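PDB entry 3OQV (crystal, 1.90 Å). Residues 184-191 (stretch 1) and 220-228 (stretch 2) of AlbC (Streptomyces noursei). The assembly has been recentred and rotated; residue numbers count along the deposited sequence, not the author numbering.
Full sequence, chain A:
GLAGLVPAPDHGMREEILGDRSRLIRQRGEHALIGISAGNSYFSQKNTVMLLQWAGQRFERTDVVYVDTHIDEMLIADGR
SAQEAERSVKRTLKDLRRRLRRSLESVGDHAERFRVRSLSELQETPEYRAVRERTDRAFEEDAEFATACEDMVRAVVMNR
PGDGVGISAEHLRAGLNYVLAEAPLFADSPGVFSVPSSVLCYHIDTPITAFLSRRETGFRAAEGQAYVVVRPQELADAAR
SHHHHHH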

# COMPACT_ATOMS: atom_id res chain seq x y z
N PRO A 184 -6.01 -3.18 -6.88
CA PRO A 184 -7.18 -2.30 -6.96
C PRO A 184 -6.89 -0.88 -6.47
O PRO A 184 -7.40 0.09 -7.04
CB PRO A 184 -8.19 -3.00 -6.03
CG PRO A 184 -7.86 -4.48 -6.23
CD PRO A 184 -6.34 -4.50 -6.31
N LEU A 185 -6.05 -0.77 -5.45
CA LEU A 185 -5.72 0.54 -4.88
C LEU A 185 -4.77 1.34 -5.77
O LEU A 185 -4.94 2.54 -5.94
CB LEU A 185 -5.15 0.39 -3.47
CG LEU A 185 -6.21 0.13 -2.38
CD1 LEU A 185 -6.82 -1.26 -2.56
CD2 LEU A 185 -5.62 0.25 -0.99
N PHE A 186 -3.80 0.66 -6.39
CA PHE A 186 -2.88 1.38 -7.26
C PHE A 186 -3.35 1.56 -8.71
O PHE A 186 -2.89 2.47 -9.40
CB PHE A 186 -1.41 0.94 -7.11
CG PHE A 186 -1.12 -0.49 -7.52
CD1 PHE A 186 -1.01 -0.82 -8.86
CD2 PHE A 186 -0.73 -1.43 -6.57
CE1 PHE A 186 -0.66 -2.11 -9.24
CE2 PHE A 186 -0.35 -2.72 -6.95
CZ PHE A 186 -0.28 -3.05 -8.29
N ALA A 187 -4.37 0.81 -9.11
CA ALA A 187 -4.92 0.94 -10.46
C ALA A 187 -6.17 1.80 -10.49
O ALA A 187 -6.45 2.46 -11.49
CB ALA A 187 -5.19 -0.44 -11.06
N ASP A 188 -6.95 1.79 -9.41
CA ASP A 188 -8.30 2.32 -9.49
C ASP A 188 -8.82 2.73 -8.12
O ASP A 188 -9.92 2.35 -7.74
CB ASP A 188 -9.25 1.30 -10.14
CG ASP A 188 -10.55 1.95 -10.67
OD1 ASP A 188 -10.77 3.15 -10.41
OD2 ASP A 188 -11.36 1.24 -11.28
N SER A 189 -8.08 3.60 -7.44
CA SER A 189 -8.58 4.23 -6.21
C SER A 189 -9.89 5.01 -6.36
O SER A 189 -10.71 5.01 -5.45
CB SER A 189 -7.51 5.13 -5.58
OG SER A 189 -6.68 4.37 -4.70
N PRO A 190 -10.10 5.67 -7.52
CA PRO A 190 -11.40 6.31 -7.67
C PRO A 190 -12.53 5.32 -7.46
O PRO A 190 -13.49 5.63 -6.75
CB PRO A 190 -11.39 6.84 -9.11
CG PRO A 190 -9.93 7.06 -9.42
CD PRO A 190 -9.19 5.98 -8.64
N GLY A 191 -12.42 4.13 -8.05
CA GLY A 191 -13.47 3.14 -7.94
C GLY A 191 -13.52 2.45 -6.58
O GLY A 191 -14.59 2.14 -6.07
N ARG A 220 -3.30 2.55 -19.15
CA ARG A 220 -3.63 3.60 -18.21
C ARG A 220 -4.42 3.07 -17.01
O ARG A 220 -5.40 2.35 -17.16
CB ARG A 220 -4.39 4.72 -18.91
N ALA A 221 -3.97 3.42 -15.81
CA ALA A 221 -4.83 3.43 -14.62
C ALA A 221 -6.16 4.14 -14.88
O ALA A 221 -6.33 4.82 -15.90
CB ALA A 221 -4.09 4.05 -13.46
N ALA A 222 -7.11 3.96 -13.97
CA ALA A 222 -8.41 4.64 -14.11
C ALA A 222 -8.20 6.15 -14.25
O ALA A 222 -7.29 6.70 -13.64
CB ALA A 222 -9.30 4.32 -12.91
N GLU A 223 -9.02 6.80 -15.06
CA GLU A 223 -9.18 8.25 -14.99
C GLU A 223 -9.32 8.73 -13.55
O GLU A 223 -10.12 8.19 -12.77
CB GLU A 223 -10.39 8.71 -15.81
CG GLU A 223 -10.87 10.13 -15.50
CD GLU A 223 -12.11 10.53 -16.30
OE1 GLU A 223 -12.76 9.63 -16.89
OE2 GLU A 223 -12.46 11.73 -16.32
N GLY A 224 -8.57 9.76 -13.21
CA GLY A 224 -8.63 10.35 -11.88
C GLY A 224 -7.53 9.79 -10.98
O GLY A 224 -7.27 10.34 -9.92
N GLN A 225 -6.91 8.70 -11.39
CA GLN A 225 -5.86 8.10 -10.56
C GLN A 225 -4.57 8.90 -10.72
O GLN A 225 -4.12 9.10 -11.83
CB GLN A 225 -5.61 6.64 -10.94
CG GLN A 225 -4.52 5.97 -10.09
CD GLN A 225 -4.95 5.76 -8.65
OE1 GLN A 225 -5.88 5.01 -8.37
NE2 GLN A 225 -4.29 6.46 -7.72
N ALA A 226 -3.98 9.35 -9.61
CA ALA A 226 -2.68 10.02 -9.67
C ALA A 226 -1.72 9.46 -8.62
O ALA A 226 -2.15 8.75 -7.70
CB ALA A 226 -2.85 11.50 -9.47
N TYR A 227 -0.44 9.74 -8.78
CA TYR A 227 0.60 9.19 -7.92
C TYR A 227 1.57 10.31 -7.56
O TYR A 227 2.30 10.80 -8.44
CB TYR A 227 1.38 8.09 -8.65
CG TYR A 227 0.53 7.02 -9.29
CD1 TYR A 227 0.08 5.93 -8.55
CD2 TYR A 227 0.16 7.11 -10.63
CE1 TYR A 227 -0.68 4.94 -9.14
CE2 TYR A 227 -0.61 6.12 -11.23
CZ TYR A 227 -1.02 5.04 -10.48
OH TYR A 227 -1.78 4.05 -11.06
N VAL A 228 1.58 10.72 -6.30
CA VAL A 228 2.32 11.92 -5.90
C VAL A 228 3.43 11.52 -4.94
O VAL A 228 3.17 10.85 -3.93
CB VAL A 228 1.40 12.96 -5.25
CG1 VAL A 228 2.19 14.07 -4.60
CG2 VAL A 228 0.46 13.56 -6.33

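The contact between these two stretches is built around a flaw in a helix. Residues 184-191 are helical but kinked, and the N of Pro190, having no hydrogen, cannot bond to the turn before. Carbonyls and an amide near the kink are satisfied instead by stretch 2, which passes as a loop, a tight turn and then a strand, the strand running at 126° to the helix with a closest axial approach of 7.1 Å.

Stretch 2 enters at Arg220, which makes no contact here and is modelled only to CB. Ala221 comes next and points its methyl toward the helix, where Ala221 CB lies 3.5 Å from Ala187 O. That same carbonyl takes the first cross-stretch hydrogen bond, from Ala222 N to Ala187 O at 3.0 Å, nearly straight at 170°. Ala187 CA and Ala221 CA are 4.8 Å apart.

Ala222 also points toward the helix. Ala222 CB sits 3.1 Å from Asp188 OD1, a tight contact rather than a bond; the carboxylate oxygen is engaged within its own stretch, Asp188 OD1 accepting from Gly191 N at 3.0 Å. Ala222 CB also meets Pro190 CG at 4.5 Å, an apolar contact.

Ala222 opens a type II turn closed by Gln225 N to Ala222 O at 3.0 Å. Glu223 points its CA-to-CB bond away, yet Glu223 O packs 3.5 Å from Pro190 CG. Gly224, with phi/psi of 96/-15, answers a backbone rule: a CB here would jam against the preceding carbonyl oxygen, and would also lie 3.6 Å from Pro190 CG.

Gln225 begins the strand and is the most heavily covered residue of the contact. Gln225 OE1 accepts from Ser189 N at 2.8 Å, giving a partner to a helix amide next to the proline, and Pro190 CD rests 3.5 Å from the same OE1. The amide's other end is held too: Gln225 NE2 donates to Ala226 O at 3.1 Å, helping to fix the side-chain orientation. Ser189 OG turns back to Leu185 O at 2.8 Å, so the serine uses its backbone across the contact and its hydroxyl within the helix.

Ala226 is out of reach of the helix. Tyr227 starts sideways, but its ring carries the hydroxyl inward, and Tyr227 OH donates to Phe186 O at a short 2.5 Å, with that carbonyl near the ring plane at its edge. Val228 lies beyond reach. The rule is economical: polar groups of stretch 2 bond to helix backbone groups, Ala221 and Ala222 turn their methyls toward the helix, and Gly224 answers to the turn.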